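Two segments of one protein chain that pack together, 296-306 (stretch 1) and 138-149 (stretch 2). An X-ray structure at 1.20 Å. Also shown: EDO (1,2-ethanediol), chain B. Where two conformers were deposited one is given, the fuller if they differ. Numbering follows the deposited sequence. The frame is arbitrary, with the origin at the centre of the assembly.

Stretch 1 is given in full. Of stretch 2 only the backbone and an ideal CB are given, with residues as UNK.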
ATOM      1  N   ASP A 296      -6.143  13.701  -0.722  1.00  8.95           N
ATOM      2  CA  ASP A 296      -5.112  14.718  -0.558  1.00  9.25           C
ATOM      3  C   ASP A 296      -3.692  14.146  -0.579  1.00  9.16           C
ATOM      4  O   ASP A 296      -2.742  14.900  -0.743  1.00 10.13           O
ATOM      5  CB  ASP A 296      -5.368  15.539   0.698  1.00  9.47           C
ATOM      6  CG  ASP A 296      -6.610  16.392   0.581  1.00 10.01           C
ATOM      7  OD1 ASP A 296      -6.855  16.937  -0.517  1.00 10.81           O
ATOM      8  OD2 ASP A 296      -7.385  16.546   1.541  1.00 11.32           O
ATOM      9  N   ILE A 297      -3.545  12.832  -0.413  1.00  8.60           N
ATOM     10  CA  ILE A 297      -2.284  12.160  -0.731  1.00  8.60           C
ATOM     11  C   ILE A 297      -2.122  12.147  -2.253  1.00  8.57           C
ATOM     12  O   ILE A 297      -1.132  12.651  -2.790  1.00  8.74           O
ATOM     13  CB  ILE A 297      -2.256  10.711  -0.178  1.00  8.48           C
ATOM     14  CG1 ILE A 297      -2.380  10.707   1.349  1.00  8.35           C
ATOM     15  CG2 ILE A 297      -0.980   9.989  -0.627  1.00  8.81           C
ATOM     16  CD1 ILE A 297      -2.646   9.326   1.927  1.00  8.30           C
ATOM     17  N   ALA A 298      -3.106  11.573  -2.943  1.00  8.38           N
ATOM     18  CA  ALA A 298      -3.018  11.371  -4.385  1.00  8.86           C
ATOM     19  C   ALA A 298      -2.813  12.670  -5.154  1.00  8.80           C
ATOM     20  O   ALA A 298      -2.127  12.696  -6.165  1.00  8.86           O
ATOM     21  CB  ALA A 298      -4.259  10.650  -4.894  1.00  9.12           C
ATOM     22  N   LYS A 299      -3.418  13.744  -4.657  1.00  8.77           N
ATOM     23  CA  LYS A 299      -3.324  15.078  -5.251  1.00  9.57           C
ATOM     24  C   LYS A 299      -1.880  15.524  -5.449  1.00  9.09           C
ATOM     25  O   LYS A 299      -1.573  16.280  -6.368  1.00  9.66           O
ATOM     26  CB  LYS A 299      -4.046  16.059  -4.307  1.00 10.77           C
ATOM     27  CG  LYS A 299      -3.986  17.543  -4.610  1.00 12.24           C
ATOM     28  CD  LYS A 299      -4.822  18.307  -3.568  1.00 12.23           C
ATOM     29  CE  LYS A 299      -4.160  18.387  -2.175  1.00 10.99           C
ATOM     30  NZ  LYS A 299      -5.066  19.007  -1.147  1.00 10.68           N
ATOM     31  N   ASN A 300      -0.997  15.049  -4.578  1.00  8.04           N
ATOM     32  CA  ASN A 300       0.403  15.458  -4.571  1.00  7.94           C
ATOM     33  C   ASN A 300       1.357  14.451  -5.208  1.00  8.01           C
ATOM     34  O   ASN A 300       2.571  14.659  -5.185  1.00  8.02           O
ATOM     35  CB  ASN A 300       0.848  15.732  -3.132  1.00  8.18           C
ATOM     36  CG  ASN A 300       0.132  16.905  -2.528  1.00  7.91           C
ATOM     37  OD1 ASN A 300       0.276  18.033  -2.984  1.00  9.54           O
ATOM     38  ND2 ASN A 300      -0.671  16.645  -1.511  1.00  8.70           N
ATOM     39  N   TYR A 301       0.826  13.374  -5.779  1.00  8.16           N
ATOM     40  CA  TYR A 301       1.669  12.324  -6.352  1.00  8.49           C
ATOM     41  C   TYR A 301       2.593  12.835  -7.463  1.00  8.74           C
ATOM     42  O   TYR A 301       3.782  12.540  -7.471  1.00  9.03           O
ATOM     43  CB  TYR A 301       0.811  11.172  -6.878  1.00  8.68           C
ATOM     44  CG  TYR A 301       1.616   9.936  -7.223  1.00  9.85           C
ATOM     45  CD1 TYR A 301       1.824   8.934  -6.274  1.00 10.58           C
ATOM     46  CD2 TYR A 301       2.175   9.769  -8.485  1.00 11.18           C
ATOM     47  CE1 TYR A 301       2.551   7.796  -6.570  1.00 12.16           C
ATOM     48  CE2 TYR A 301       2.927   8.627  -8.791  1.00 11.53           C
ATOM     49  CZ  TYR A 301       3.104   7.652  -7.825  1.00 12.16           C
ATOM     50  OH  TYR A 301       3.845   6.524  -8.115  1.00 14.53           O
ATOM     51  N   GLU A 302       2.043  13.602  -8.398  1.00  9.22           N
ATOM     52  CA  GLU A 302       2.812  14.128  -9.522  1.00 10.25           C
ATOM     53  C   GLU A 302       3.976  14.990  -9.042  1.00  9.55           C
ATOM     54  O   GLU A 302       5.103  14.852  -9.519  1.00 10.13           O
ATOM     55  CB  GLU A 302       1.885  14.927 -10.447  1.00 11.45           C
ATOM     56  CG  GLU A 302       2.548  15.620 -11.623  1.00 15.03           C
ATOM     57  CD  GLU A 302       1.535  16.290 -12.533  1.00 18.84           C
ATOM     58  OE1 GLU A 302       1.454  15.911 -13.722  1.00 22.28           O
ATOM     59  OE2 GLU A 302       0.813  17.192 -12.054  1.00 21.38           O
ATOM     60  N   ALA A 303       3.703  15.872  -8.089  1.00  9.01           N
ATOM     61  CA  ALA A 303       4.734  16.738  -7.534  1.00  8.78           C
ATOM     62  C   ALA A 303       5.816  15.925  -6.820  1.00  8.41           C
ATOM     63  O   ALA A 303       7.000  16.236  -6.919  1.00  8.44           O
ATOM     64  CB  ALA A 303       4.120  17.750  -6.584  1.00  8.77           C
ATOM     65  N   ALA A 304       5.414  14.875  -6.111  1.00  8.03           N
ATOM     66  CA  ALA A 304       6.353  14.018  -5.391  1.00  8.14           C
ATOM     67  C   ALA A 304       7.255  13.264  -6.366  1.00  8.56           C
ATOM     68  O   ALA A 304       8.456  13.162  -6.145  1.00  8.64           O
ATOM     69  CB  ALA A 304       5.606  13.040  -4.499  1.00  8.29           C
ATOM     70  N   LEU A 305       6.678  12.739  -7.436  1.00  9.14           N
ATOM     71  CA  LEU A 305       7.467  12.015  -8.426  1.00 10.15           C
ATOM     72  C   LEU A 305       8.496  12.942  -9.067  1.00 10.17           C
ATOM     73  O   LEU A 305       9.629  12.540  -9.323  1.00 10.77           O
ATOM     74  CB  LEU A 305       6.557  11.392  -9.485  1.00 10.91           C
ATOM     75  CG  LEU A 305       7.239  10.448 -10.477  1.00 12.54           C
ATOM     76  CD1 LEU A 305       7.809   9.230  -9.765  1.00 13.87           C
ATOM     77  CD2 LEU A 305       6.263  10.028 -11.555  1.00 13.72           C
ATOM     78  N   LYS A 306       8.107  14.192  -9.295  1.00 10.16           N
ATOM     79  CA  LYS A 306       9.010  15.199  -9.838  1.00 10.87           C
ATOM     80  C   LYS A 306      10.196  15.427  -8.905  1.00 10.18           C
ATOM     81  O   LYS A 306      11.336  15.527  -9.360  1.00 10.61           O
ATOM     82  CB  LYS A 306       8.243  16.500 -10.071  1.00 11.54           C
ATOM     83  CG  LYS A 306       9.007  17.602 -10.765  1.00 14.16           C
ATOM     84  CD  LYS A 306       8.073  18.774 -11.069  1.00 16.81           C
ATOM     85  CE  LYS A 306       8.772  19.900 -11.805  1.00 18.86           C
ATOM     86  NZ  LYS A 306       9.114  19.552 -13.213  1.00 20.87           N
ATOM     87  N   UNK A 138      12.965   4.989  -5.004  1.00  9.80           N
ATOM     88  CA  UNK A 138      12.209   6.176  -4.656  1.00 10.16           C
ATOM     89  C   UNK A 138      11.011   6.413  -5.554  1.00 10.64           C
ATOM     90  O   UNK A 138      10.087   7.129  -5.175  1.00 10.91           O
ATOM     91  CB  UNK A 138      13.126   7.400  -4.698  1.00 10.16           C
ATOM     92  N   UNK A 139      11.026   5.820  -6.747  1.00 11.03           N
ATOM     93  CA  UNK A 139       9.917   5.914  -7.692  1.00 11.90           C
ATOM     94  C   UNK A 139       8.833   4.868  -7.475  1.00 11.08           C
ATOM     95  O   UNK A 139       7.794   4.906  -8.133  1.00 11.39           O
ATOM     96  CB  UNK A 139      10.452   5.792  -9.120  1.00 11.90           C
ATOM     97  N   UNK A 140       9.058   3.924  -6.566  1.00 10.29           N
ATOM     98  CA  UNK A 140       8.007   2.989  -6.220  1.00  9.92           C
ATOM     99  C   UNK A 140       6.836   3.742  -5.601  1.00  9.49           C
ATOM    100  O   UNK A 140       7.033   4.617  -4.765  1.00  9.15           O
ATOM    101  CB  UNK A 140       8.529   1.914  -5.265  1.00  9.92           C
ATOM    102  N   UNK A 141       5.619   3.394  -5.997  1.00  9.42           N
ATOM    103  CA  UNK A 141       4.455   4.196  -5.612  1.00  9.89           C
ATOM    104  C   UNK A 141       4.153   4.192  -4.124  1.00  9.51           C
ATOM    105  O   UNK A 141       3.586   5.146  -3.622  1.00  9.23           O
ATOM    106  CB  UNK A 141       3.221   3.696  -6.366  1.00  9.89           C
ATOM    107  N   UNK A 142       4.519   3.143  -3.392  1.00  8.77           N
ATOM    108  CA  UNK A 142       4.389   3.207  -1.937  1.00  8.30           C
ATOM    109  C   UNK A 142       5.229   4.352  -1.367  1.00  7.98           C
ATOM    110  O   UNK A 142       4.796   5.050  -0.453  1.00  8.07           O
ATOM    111  CB  UNK A 142       4.808   1.878  -1.305  1.00  8.30           C
ATOM    112  N   UNK A 143       6.441   4.527  -1.882  1.00  7.78           N
ATOM    113  CA  UNK A 143       7.286   5.643  -1.480  1.00  7.72           C
ATOM    114  C   UNK A 143       6.759   6.980  -1.985  1.00  7.49           C
ATOM    115  O   UNK A 143       6.681   7.936  -1.233  1.00  7.15           O
ATOM    116  CB  UNK A 143       8.713   5.426  -1.987  1.00  7.72           C
ATOM    117  N   UNK A 144       6.396   7.058  -3.258  1.00  7.41           N
ATOM    118  CA  UNK A 144       5.959   8.327  -3.824  1.00  7.51           C
ATOM    119  C   UNK A 144       4.707   8.826  -3.092  1.00  7.38           C
ATOM    120  O   UNK A 144       4.597  10.009  -2.823  1.00  7.14           O
ATOM    121  CB  UNK A 144       5.685   8.180  -5.322  1.00  7.51           C
ATOM    122  N   UNK A 145       3.777   7.937  -2.748  1.00  7.53           N
ATOM    123  CA  UNK A 145       2.581   8.372  -2.022  1.00  7.35           C
ATOM    124  C   UNK A 145       2.905   8.845  -0.601  1.00  7.11           C
ATOM    125  O   UNK A 145       2.281   9.773  -0.106  1.00  7.19           O
ATOM    126  CB  UNK A 145       1.563   7.232  -1.966  1.00  7.35           C
ATOM    127  N   UNK A 146       3.888   8.230   0.054  1.00  6.81           N
ATOM    128  CA  UNK A 146       4.392   8.761   1.315  1.00  6.95           C
ATOM    129  C   UNK A 146       4.931  10.183   1.130  1.00  6.66           C
ATOM    130  O   UNK A 146       4.597  11.087   1.890  1.00  6.73           O
ATOM    131  CB  UNK A 146       5.483   7.848   1.878  1.00  6.95           C
ATOM    132  N   UNK A 147       5.774  10.384   0.122  1.00  6.74           N
ATOM    133  CA  UNK A 147       6.342  11.702  -0.139  1.00  6.88           C
ATOM    134  C   UNK A 147       5.254  12.718  -0.512  1.00  6.56           C
ATOM    135  O   UNK A 147       5.371  13.900  -0.195  1.00  6.96           O
ATOM    136  CB  UNK A 147       7.384  11.613  -1.256  1.00  6.88           C
ATOM    137  N   UNK A 148       4.202  12.244  -1.170  1.00  6.62           N
ATOM    138  CA  UNK A 148       3.066  13.080  -1.536  1.00  6.81           C
ATOM    139  C   UNK A 148       2.347  13.611  -0.299  1.00  6.64           C
ATOM    140  O   UNK A 148       1.988  14.782  -0.245  1.00  6.94           O
ATOM    141  CB  UNK A 148       2.091  12.293  -2.414  1.00  6.81           C
ATOM    142  N   UNK A 149       2.155  12.753   0.703  1.00  6.74           N
ATOM    143  CA  UNK A 149       1.589  13.199   1.972  1.00  6.99           C
ATOM    144  C   UNK A 149       2.497  14.253   2.608  1.00  6.82           C
ATOM    145  O   UNK A 149       2.025  15.258   3.139  1.00  7.29           O
ATOM    146  CB  UNK A 149       1.393  12.015   2.921  1.00  6.99           C
TER
HETATM  147  C1  EDO B1003      -2.060  10.444  -9.890  1.00 19.99           C
HETATM  148  O1  EDO B1003      -2.520  10.484 -11.233  1.00 20.20           O
HETATM  149  C2  EDO B1003      -3.185  10.895  -8.971  1.00 20.26           C
HETATM  150  O2  EDO B1003      -3.490  12.261  -9.226  1.00 20.61           O

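Position 138 lies before the helix, and nothing of stretch 1 comes within 5.5 Å of its ideal CB. The contact sets no demand here. It is Gly138.

At 139 the CB points sideways, 4.4 Å from Leu305 CD1, and the carbonyl O of Leu305 offers an acceptor farther along. A long chain with an apolar stem and a polar tip would suit, though a shorter apolar one could also cover the leucine. The deposited Lys139 brings its CG to 4.3 Å from Leu305 CD1, and a water bridges the rest: it accepts from Lys139 NZ at 2.7 Å and donates to Leu305 O at 3.0 Å.

Position 140 points away and stands just before the helix, with an extended psi of 137°. Ser, Thr, Asp or Asn commonly fill such an N-cap place; it is Asn140.

At 141 the CB points sideways and sits 3.4 Å from Tyr301 OH, near the edge of the ring. With the hydroxyl so close, a small residue is favoured: Ala, Ser or perhaps Thr. Ser141 is found, its CB 3.3 Å from Tyr301 OH, while its OG, in the p rotamer, turns away from that hydroxyl.

Position 142 points away and 143 sideways, both out of reach of stretch 1, so the contact does not choose between residues. They are Tyr142 and Asn143.

Position 144 points straight at stretch 1. Its ideal CB is 3.4 Å from Tyr301 CE1, 4.9 Å from Ala304 CB and 5.0 Å from Leu305 CD1, an apolar hollow floored by a ring face. A compact aliphatic residue suits; a charge would find no partner among these three groups. Val144 places CG1 over the tyrosine face, 3.5 Å from the ring centroid of Tyr301 in a CH-pi contact, and 3.7 Å from Ala304 CB. Its CG2 lies 4.0 Å from Leu305 CD1.

At 145 the CB points sideways, 4.0 Å from Ile297 CG2 and 4.6 Å from Tyr301 CD1. With a methyl and a ring edge this close, a small residue fits best: Ala, Ser, Cys or perhaps Thr. Ser145 lays OG near the ring plane, 3.5 Å from Tyr301 CD1, and that hydroxyl is hydrogen-bonded elsewhere in the structure.

Position 146 points away and is unconstrained by stretch 1; it is Leu146.

The sideways CB of 147 lies 4.0 Å from Ala304 CB, so an apolar stem suits, with room for a larger group directed elsewhere. In Phe147 the CB makes this contact and the ring leads away.

Position 148 points into the turn, its ideal CB 3.3 Å from Ile297 O and 3.8 Å from Tyr301 N. Such crowding argues for Ala or Gly. Ala148 fits, its methyl also 4.1 Å from Ala304 CB, allowing backbones to approach closely: Ala148 CA is 4.7 Å from Asn300 CA.

At 149 the CB points sideways, 4.3 Å from Ile297 CG1. Small or medium apolar residues would suit, and Ala149 meets the isoleucine with its methyl.

Stretch 2 (138-149) GKNSYNVSLFAA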
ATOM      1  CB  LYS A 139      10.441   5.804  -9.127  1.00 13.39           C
ATOM      2  CG  LYS A 139      11.396   6.910  -9.505  1.00 16.35           C
ATOM      3  CD  LYS A 139      11.916   6.770 -10.927  1.00 19.28           C
ATOM      4  CE  LYS A 139      13.213   7.549 -11.120  1.00 21.28           C
ATOM      5  NZ  LYS A 139      13.184   8.903 -10.484  1.00 22.61           N
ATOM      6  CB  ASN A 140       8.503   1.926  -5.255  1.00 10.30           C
ATOM      7  CG  ASN A 140       7.420   0.979  -4.874  1.00 10.88           C
ATOM      8  OD1 ASN A 140       7.109   0.040  -5.613  1.00 14.48           O
ATOM      9  ND2 ASN A 140       6.784   1.251  -3.759  1.00  9.68           N
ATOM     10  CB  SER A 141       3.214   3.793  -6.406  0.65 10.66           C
ATOM     11  OG  SER A 141       2.793   2.491  -6.078  0.65 11.48           O
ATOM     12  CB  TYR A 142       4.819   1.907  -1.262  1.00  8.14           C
ATOM     13  CG  TYR A 142       4.020   0.666  -1.585  1.00  8.41           C
ATOM     14  CD1 TYR A 142       2.642   0.706  -1.792  1.00  9.01           C
ATOM     15  CD2 TYR A 142       4.652  -0.573  -1.643  1.00  8.93           C
ATOM     16  CE1 TYR A 142       1.929  -0.449  -2.063  1.00  9.38           C
ATOM     17  CE2 TYR A 142       3.940  -1.735  -1.902  1.00  9.13           C
ATOM     18  CZ  TYR A 142       2.577  -1.661  -2.115  1.00  8.80           C
ATOM     19  OH  TYR A 142       1.826  -2.779  -2.369  1.00 10.26           O
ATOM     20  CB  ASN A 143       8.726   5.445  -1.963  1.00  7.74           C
ATOM     21  CG  ASN A 143       9.478   4.394  -1.173  1.00  7.87           C
ATOM     22  OD1 ASN A 143       9.150   4.098  -0.014  1.00  8.11           O
ATOM     23  ND2 ASN A 143      10.503   3.824  -1.798  1.00  9.40           N
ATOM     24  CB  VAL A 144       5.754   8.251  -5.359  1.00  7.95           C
ATOM     25  CG1 VAL A 144       5.300   9.597  -5.909  1.00  7.96           C
ATOM     26  CG2 VAL A 144       7.048   7.818  -6.055  1.00  8.79           C
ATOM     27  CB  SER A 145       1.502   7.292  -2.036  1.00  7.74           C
ATOM     28  OG  SER A 145       0.933   7.216  -3.333  1.00  9.07           O
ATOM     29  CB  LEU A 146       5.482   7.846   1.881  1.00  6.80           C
ATOM     30  CG  LEU A 146       6.285   8.379   3.071  1.00  7.76           C
ATOM     31  CD1 LEU A 146       5.413   8.625   4.295  1.00  8.14           C
ATOM     32  CD2 LEU A 146       7.409   7.414   3.404  1.00  7.81           C
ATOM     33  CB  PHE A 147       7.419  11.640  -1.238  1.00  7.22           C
ATOM     34  CG  PHE A 147       8.486  10.585  -1.020  1.00  7.85           C
ATOM     35  CD1 PHE A 147       9.087   9.988  -2.111  1.00  8.23           C
ATOM     36  CD2 PHE A 147       8.894  10.195   0.249  1.00  7.55           C
ATOM     37  CE1 PHE A 147      10.065   9.017  -1.955  1.00  8.33           C
ATOM     38  CE2 PHE A 147       9.877   9.223   0.414  1.00  7.79           C
ATOM     39  CZ  PHE A 147      10.470   8.644  -0.690  1.00  8.11           C
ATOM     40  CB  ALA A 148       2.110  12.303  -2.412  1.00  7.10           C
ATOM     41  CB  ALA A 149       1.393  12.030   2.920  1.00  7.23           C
TER
HETATM   42  O   HOH W   1      10.720   9.982 -10.544  1.00 24.01           O
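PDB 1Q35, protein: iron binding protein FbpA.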